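PDB 3ON7: oxidoreductase, iron/ascorbate family from Shewanella oneidensis, which probably is an iron(II)- and 2-oxoglutarate-dependent oxygenase, thought to form ethene from 2-oxoglutarate and to oxidise L-arginine. Local coordinates for residues Thr115-Leu120 against Ile180-Thr185. Sequence-based numbering, arbitrary orientation.
Sequences TLASEL and ITVLPT
A117 meets I180 and V182 where helix 103-126 packs against the major sheet of the double-stranded beta-helix, the jelly-roll core of the iron- and 2-oxoglutarate-dependent oxygenases. It serves as a worked example of how a small residue lets a helix lie close to a sheet: the CA atoms of A117 and V182 are 7.2 Å apart, and just 148 Å² is buried between the two segments. The tight part is made by apolar side chains. The A117 methyl points into the notch between I180 CD1 and V182 CG2, its CB 4.0 Å from V182 CG2. I180 sets CG1 between its own backbone N and carbonyl carbon (chi1 59°) and then runs on extended (chi2 170°), which carries CD1 out to the helix. L252, on the neighbouring strand 245-252, touches both A117 and V182 and continues this layer. T181, between the two contact residues, faces the other way, and its OG1 is hydrogen-bonded to D176 OD2, an acid that may belong to the iron site.

Away from these three side chains the fit slackens. L120 CB stays 4.8 Å from I180 CD1, and the L120 side chain rests instead on I212. S118 points away from the strand, and T115 is exposed on the outer side of the helix. Toward its end the strand draws off as well, leaving the P184 ring against Y109, two turns earlier in the helix. At the snug end, I180 CD1 lies 3.9 Å from A117 CB and also 3.9 Å from A117 O, beside both the methyl and the carbonyl oxygen of that residue.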
ATOM      1  N   THR B 115      -8.615 -22.065  18.892  1.00 21.58           N
ATOM      2  CA  THR B 115      -9.560 -22.641  19.861  1.00 23.23           C
ATOM      3  C   THR B 115      -9.138 -22.290  21.295  1.00 24.42           C
ATOM      4  O   THR B 115      -9.962 -21.792  22.066  1.00 23.61           O
ATOM      5  CB  THR B 115      -9.738 -24.171  19.686  1.00 24.40           C
ATOM      6  OG1 THR B 115     -10.325 -24.431  18.404  1.00 19.83           O
ATOM      7  CG2 THR B 115     -10.638 -24.789  20.813  1.00 21.38           C
ATOM      8  N   LEU B 116      -7.862 -22.468  21.641  1.00 23.68           N
ATOM      9  CA  LEU B 116      -7.417 -22.073  22.991  1.00 23.43           C
ATOM     10  C   LEU B 116      -7.588 -20.569  23.192  1.00 22.41           C
ATOM     11  O   LEU B 116      -8.085 -20.146  24.232  1.00 22.32           O
ATOM     12  CB  LEU B 116      -5.956 -22.469  23.261  1.00 23.94           C
ATOM     13  CG  LEU B 116      -5.329 -22.195  24.646  1.00 23.75           C
ATOM     14  CD1 LEU B 116      -6.112 -22.865  25.768  1.00 18.66           C
ATOM     15  CD2 LEU B 116      -3.851 -22.647  24.692  1.00 22.98           C
ATOM     16  N   ALA B 117      -7.211 -19.760  22.203  1.00 19.95           N
ATOM     17  CA  ALA B 117      -7.273 -18.299  22.371  1.00 20.07           C
ATOM     18  C   ALA B 117      -8.716 -17.831  22.562  1.00 20.03           C
ATOM     19  O   ALA B 117      -8.997 -16.878  23.279  1.00 17.30           O
ATOM     20  CB  ALA B 117      -6.613 -17.569  21.184  1.00 18.41           C
ATOM     21  N   SER B 118      -9.626 -18.549  21.921  1.00 23.93           N
ATOM     22  CA  SER B 118     -11.045 -18.284  22.019  1.00 24.49           C
ATOM     23  C   SER B 118     -11.569 -18.625  23.408  1.00 26.18           C
ATOM     24  O   SER B 118     -12.343 -17.858  23.986  1.00 27.26           O
ATOM     25  CB  SER B 118     -11.774 -19.069  20.939  1.00 25.59           C
ATOM     26  OG  SER B 118     -13.025 -18.489  20.659  1.00 37.44           O
ATOM     27  N   GLU B 119     -11.134 -19.753  23.968  1.00 26.19           N
ATOM     28  CA  GLU B 119     -11.488 -20.078  25.352  1.00 25.26           C
ATOM     29  C   GLU B 119     -10.911 -19.030  26.292  1.00 24.42           C
ATOM     30  O   GLU B 119     -11.581 -18.592  27.215  1.00 25.85           O
ATOM     31  CB  GLU B 119     -10.988 -21.463  25.766  1.00 26.33           C
ATOM     32  CG  GLU B 119     -11.333 -21.844  27.229  1.00 27.82           C
ATOM     33  CD  GLU B 119     -10.658 -23.136  27.710  1.00 29.03           C
ATOM     34  OE1 GLU B 119      -9.706 -23.613  27.075  1.00 30.07           O
ATOM     35  OE2 GLU B 119     -11.081 -23.679  28.741  1.00 33.71           O
ATOM     36  N   LEU B 120      -9.669 -18.625  26.054  1.00 23.30           N
ATOM     37  CA  LEU B 120      -9.005 -17.637  26.905  1.00 22.05           C
ATOM     38  C   LEU B 120      -9.711 -16.272  26.849  1.00 22.86           C
ATOM     39  O   LEU B 120      -9.827 -15.573  27.867  1.00 20.98           O
ATOM     40  CB  LEU B 120      -7.535 -17.479  26.504  1.00 21.59           C
ATOM     41  CG  LEU B 120      -6.625 -18.711  26.666  1.00 23.74           C
ATOM     42  CD1 LEU B 120      -5.193 -18.340  26.260  1.00 21.59           C
ATOM     43  CD2 LEU B 120      -6.675 -19.290  28.104  1.00 20.36           C
ATOM     44  N   ILE B 180      -5.084 -10.333  21.147  1.00 19.56           N
ATOM     45  CA  ILE B 180      -4.146 -11.075  21.981  1.00 19.29           C
ATOM     46  C   ILE B 180      -3.170 -11.839  21.117  1.00 18.60           C
ATOM     47  O   ILE B 180      -3.461 -12.175  19.968  1.00 17.39           O
ATOM     48  CB  ILE B 180      -4.812 -12.080  22.983  1.00 19.92           C
ATOM     49  CG1 ILE B 180      -5.659 -13.133  22.262  1.00 19.55           C
ATOM     50  CG2 ILE B 180      -5.649 -11.337  24.031  1.00 22.42           C
ATOM     51  CD1 ILE B 180      -6.110 -14.265  23.178  1.00 18.96           C
ATOM     52  N   THR B 181      -2.029 -12.142  21.715  1.00 17.77           N
ATOM     53  CA  THR B 181      -0.997 -12.917  21.084  1.00 17.84           C
ATOM     54  C   THR B 181      -0.718 -14.175  21.909  1.00 18.19           C
ATOM     55  O   THR B 181      -0.803 -14.134  23.111  1.00 17.99           O
ATOM     56  CB  THR B 181       0.234 -12.055  20.934  1.00 18.58           C
ATOM     57  OG1 THR B 181      -0.120 -10.915  20.126  1.00 17.04           O
ATOM     58  CG2 THR B 181       1.390 -12.852  20.298  1.00 13.55           C
ATOM     59  N   VAL B 182      -0.392 -15.282  21.245  1.00 17.70           N
ATOM     60  CA  VAL B 182      -0.258 -16.587  21.894  1.00 18.88           C
ATOM     61  C   VAL B 182       1.064 -17.245  21.458  1.00 17.95           C
ATOM     62  O   VAL B 182       1.276 -17.454  20.262  1.00 16.11           O
ATOM     63  CB  VAL B 182      -1.436 -17.484  21.447  1.00 21.04           C
ATOM     64  CG1 VAL B 182      -1.193 -18.950  21.838  1.00 19.11           C
ATOM     65  CG2 VAL B 182      -2.760 -16.928  21.990  1.00 15.00           C
ATOM     66  N   LEU B 183       1.952 -17.551  22.403  1.00 19.43           N
ATOM     67  CA  LEU B 183       3.305 -18.050  22.048  1.00 19.03           C
ATOM     68  C   LEU B 183       3.795 -19.227  22.910  1.00 18.64           C
ATOM     69  O   LEU B 183       4.089 -19.035  24.085  1.00 17.79           O
ATOM     70  CB  LEU B 183       4.313 -16.902  22.134  1.00 18.84           C
ATOM     71  CG  LEU B 183       5.808 -17.243  22.015  1.00 23.02           C
ATOM     72  CD1 LEU B 183       6.192 -17.565  20.591  1.00 15.75           C
ATOM     73  CD2 LEU B 183       6.659 -16.094  22.527  1.00 23.29           C
ATOM     74  N   PRO B 184       3.941 -20.432  22.309  1.00 19.00           N
ATOM     75  CA  PRO B 184       4.591 -21.514  23.007  1.00 20.31           C
ATOM     76  C   PRO B 184       6.058 -21.202  23.208  1.00 21.76           C
ATOM     77  O   PRO B 184       6.682 -20.587  22.341  1.00 20.42           O
ATOM     78  CB  PRO B 184       4.465 -22.695  22.041  1.00 22.18           C
ATOM     79  CG  PRO B 184       3.579 -22.262  20.965  1.00 20.75           C
ATOM     80  CD  PRO B 184       3.646 -20.803  20.917  1.00 19.11           C
ATOM     81  N   THR B 185       6.605 -21.625  24.337  1.00 22.29           N
ATOM     82  CA  THR B 185       8.023 -21.439  24.597  1.00 25.51           C
ATOM     83  C   THR B 185       8.767 -22.783  24.519  1.00 27.75           C
ATOM     84  O   THR B 185       8.124 -23.837  24.478  1.00 27.67           O
ATOM     85  CB  THR B 185       8.229 -20.832  25.950  1.00 24.77           C
ATOM     86  OG1 THR B 185       7.691 -21.712  26.934  1.00 27.90           O
ATOM     87  CG2 THR B 185       7.550 -19.491  26.029  1.00 27.67           C
TER